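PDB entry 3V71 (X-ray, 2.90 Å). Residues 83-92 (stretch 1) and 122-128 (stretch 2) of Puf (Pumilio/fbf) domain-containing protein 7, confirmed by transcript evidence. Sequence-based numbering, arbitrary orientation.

Stretch 1, residues 83-92: TPAEQRELLR
Stretch 2 (122-128) SNVFQLI

Two helices, 84-92 and 122-128, run nearly parallel, their N-to-C directions 10° apart and their axes 10.3 Å apart at closest approach. Arg88 CA and Asn123 CA, 6.9 Å apart, set the register. Backbone angles are helical from Pro84 to Arg92 and across 122-128; Thr83 (-72/166, chi1 p) is the N-cap residue just before the first helix, its OG1 accepting from Glu86 N at 3.2 Å.

The polar link is one hydrogen bond, Asn123 ND2 to Gln87 OE1, modelled very short at 2.3 Å with a 123° angle at the hydrogen. Both CA-to-CB bonds point toward the partner helix. Gln87 reaches across with chi1 m, chi2 t and chi3 2°, while the shorter Asn123 uses chi1 m and chi2 -31°. An amide suits this buried site because it carries donor and acceptor without charge.

Packing follows a knob-into-hole rule: Asn123 sits among Pro84, Gln87, Arg88 and Leu91, with Arg88 CG lying 3.8 Å from Asn123 OD1.

One turn after Gln87, Leu91 (t, p) supplies the apolar contact, its CD1 3.9 Å from Leu127 CD1. Leu127 is also t, p, but its CA-to-CB bond points sideways. Leu91 CD2 packs 3.7 Å from Asn123 O and 3.3 Å from Gln126 OE1. Altogether 259 Å² is buried, with Asn123 and Leu91 most covered.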

# COMPACT_ATOMS: atom_id res chain seq x y z
N THR A 83 -12.72 16.71 -25.16
CA THR A 83 -13.56 17.81 -24.72
C THR A 83 -14.65 17.22 -23.84
O THR A 83 -14.83 16.00 -23.83
CB THR A 83 -14.19 18.55 -25.91
OG1 THR A 83 -15.32 17.81 -26.40
CG2 THR A 83 -13.18 18.73 -27.03
N PRO A 84 -15.37 18.07 -23.10
CA PRO A 84 -16.52 17.58 -22.33
C PRO A 84 -17.42 16.67 -23.17
O PRO A 84 -17.74 15.56 -22.76
CB PRO A 84 -17.25 18.87 -21.96
CG PRO A 84 -16.15 19.87 -21.82
CD PRO A 84 -15.12 19.50 -22.86
N ALA A 85 -17.81 17.15 -24.34
CA ALA A 85 -18.67 16.38 -25.23
C ALA A 85 -18.04 15.04 -25.59
O ALA A 85 -18.73 14.01 -25.62
CB ALA A 85 -18.96 17.18 -26.49
N GLU A 86 -16.75 15.05 -25.88
CA GLU A 86 -16.03 13.82 -26.19
C GLU A 86 -16.04 12.87 -24.98
O GLU A 86 -16.27 11.67 -25.13
CB GLU A 86 -14.59 14.11 -26.62
CG GLU A 86 -14.47 14.93 -27.89
CD GLU A 86 -13.06 14.91 -28.48
OE1 GLU A 86 -12.19 14.20 -27.94
OE2 GLU A 86 -12.82 15.59 -29.50
N GLN A 87 -15.79 13.41 -23.80
CA GLN A 87 -15.74 12.59 -22.59
C GLN A 87 -17.04 11.85 -22.35
O GLN A 87 -17.03 10.76 -21.78
CB GLN A 87 -15.43 13.45 -21.37
CG GLN A 87 -14.10 14.15 -21.39
CD GLN A 87 -14.01 15.18 -20.30
OE1 GLN A 87 -14.95 15.32 -19.52
NE2 GLN A 87 -12.90 15.90 -20.24
N ARG A 88 -18.16 12.44 -22.75
CA ARG A 88 -19.45 11.81 -22.51
C ARG A 88 -19.66 10.64 -23.45
O ARG A 88 -20.32 9.66 -23.11
CB ARG A 88 -20.59 12.82 -22.63
CG ARG A 88 -20.44 14.03 -21.73
CD ARG A 88 -21.71 14.88 -21.72
NE ARG A 88 -21.43 16.29 -21.45
CZ ARG A 88 -21.25 17.21 -22.39
NH1 ARG A 88 -21.32 16.89 -23.68
NH2 ARG A 88 -20.99 18.47 -22.05
N GLU A 89 -19.07 10.73 -24.64
CA GLU A 89 -19.13 9.62 -25.58
C GLU A 89 -18.26 8.48 -25.08
O GLU A 89 -18.70 7.33 -25.06
CB GLU A 89 -18.73 10.05 -26.99
CG GLU A 89 -19.92 10.29 -27.90
CD GLU A 89 -20.93 9.16 -27.82
OE1 GLU A 89 -21.96 9.33 -27.12
OE2 GLU A 89 -20.70 8.10 -28.44
N LEU A 90 -17.04 8.81 -24.68
CA LEU A 90 -16.13 7.81 -24.13
C LEU A 90 -16.76 7.16 -22.91
O LEU A 90 -16.71 5.95 -22.73
CB LEU A 90 -14.79 8.46 -23.76
CG LEU A 90 -14.01 8.99 -24.95
CD1 LEU A 90 -12.96 10.02 -24.54
CD2 LEU A 90 -13.37 7.85 -25.72
N LEU A 91 -17.39 7.99 -22.08
CA LEU A 91 -18.03 7.53 -20.87
C LEU A 91 -19.09 6.49 -21.18
O LEU A 91 -19.10 5.41 -20.60
CB LEU A 91 -18.66 8.72 -20.14
CG LEU A 91 -19.15 8.46 -18.72
CD1 LEU A 91 -18.10 7.67 -17.96
CD2 LEU A 91 -19.45 9.77 -18.03
N ARG A 92 -19.98 6.83 -22.10
CA ARG A 92 -21.08 5.95 -22.44
C ARG A 92 -20.56 4.62 -22.91
O ARG A 92 -21.05 3.57 -22.51
CB ARG A 92 -21.95 6.57 -23.52
CG ARG A 92 -23.12 5.68 -23.91
CD ARG A 92 -24.05 6.37 -24.90
NE ARG A 92 -23.44 6.56 -26.21
CZ ARG A 92 -23.12 5.56 -27.03
NH1 ARG A 92 -23.33 4.30 -26.66
NH2 ARG A 92 -22.57 5.82 -28.22
N SER A 122 -18.09 16.12 -13.37
CA SER A 122 -19.36 15.52 -13.75
C SER A 122 -19.18 14.10 -14.26
O SER A 122 -19.86 13.18 -13.82
CB SER A 122 -20.05 16.38 -14.80
OG SER A 122 -19.17 17.40 -15.26
N ASN A 123 -18.23 13.93 -15.18
CA ASN A 123 -17.97 12.64 -15.82
C ASN A 123 -17.33 11.63 -14.89
O ASN A 123 -17.82 10.50 -14.75
CB ASN A 123 -17.09 12.84 -17.04
CG ASN A 123 -17.76 13.68 -18.09
OD1 ASN A 123 -18.98 13.66 -18.22
ND2 ASN A 123 -16.97 14.43 -18.85
N VAL A 124 -16.22 12.03 -14.28
CA VAL A 124 -15.57 11.24 -13.24
C VAL A 124 -16.60 10.70 -12.27
O VAL A 124 -16.57 9.53 -11.88
CB VAL A 124 -14.58 12.09 -12.45
CG1 VAL A 124 -14.08 11.32 -11.26
CG2 VAL A 124 -13.42 12.53 -13.33
N PHE A 125 -17.52 11.57 -11.88
CA PHE A 125 -18.60 11.20 -10.99
C PHE A 125 -19.34 9.94 -11.45
O PHE A 125 -19.33 8.93 -10.75
CB PHE A 125 -19.57 12.37 -10.83
CG PHE A 125 -20.57 12.16 -9.75
CD1 PHE A 125 -20.29 12.55 -8.45
CD2 PHE A 125 -21.80 11.57 -10.02
CE1 PHE A 125 -21.21 12.35 -7.44
CE2 PHE A 125 -22.72 11.36 -9.01
CZ PHE A 125 -22.42 11.75 -7.72
N GLN A 126 -19.98 10.00 -12.62
CA GLN A 126 -20.73 8.85 -13.14
C GLN A 126 -19.83 7.63 -13.27
O GLN A 126 -20.27 6.49 -13.13
CB GLN A 126 -21.36 9.15 -14.51
CG GLN A 126 -22.45 10.19 -14.49
CD GLN A 126 -21.94 11.55 -14.92
OE1 GLN A 126 -21.09 11.65 -15.80
NE2 GLN A 126 -22.46 12.60 -14.29
N LEU A 127 -18.56 7.89 -13.55
CA LEU A 127 -17.57 6.84 -13.58
C LEU A 127 -17.51 6.16 -12.21
O LEU A 127 -17.76 4.96 -12.08
CB LEU A 127 -16.21 7.43 -13.95
CG LEU A 127 -15.21 6.42 -14.50
CD1 LEU A 127 -15.87 5.55 -15.56
CD2 LEU A 127 -13.98 7.12 -15.06
N ILE A 128 -17.19 6.94 -11.18
CA ILE A 128 -17.10 6.45 -9.81
C ILE A 128 -18.45 5.95 -9.29
O ILE A 128 -18.51 4.98 -8.52
CB ILE A 128 -16.58 7.54 -8.87
CG1 ILE A 128 -15.21 8.01 -9.33
CG2 ILE A 128 -16.52 7.02 -7.45
CD1 ILE A 128 -14.56 9.00 -8.40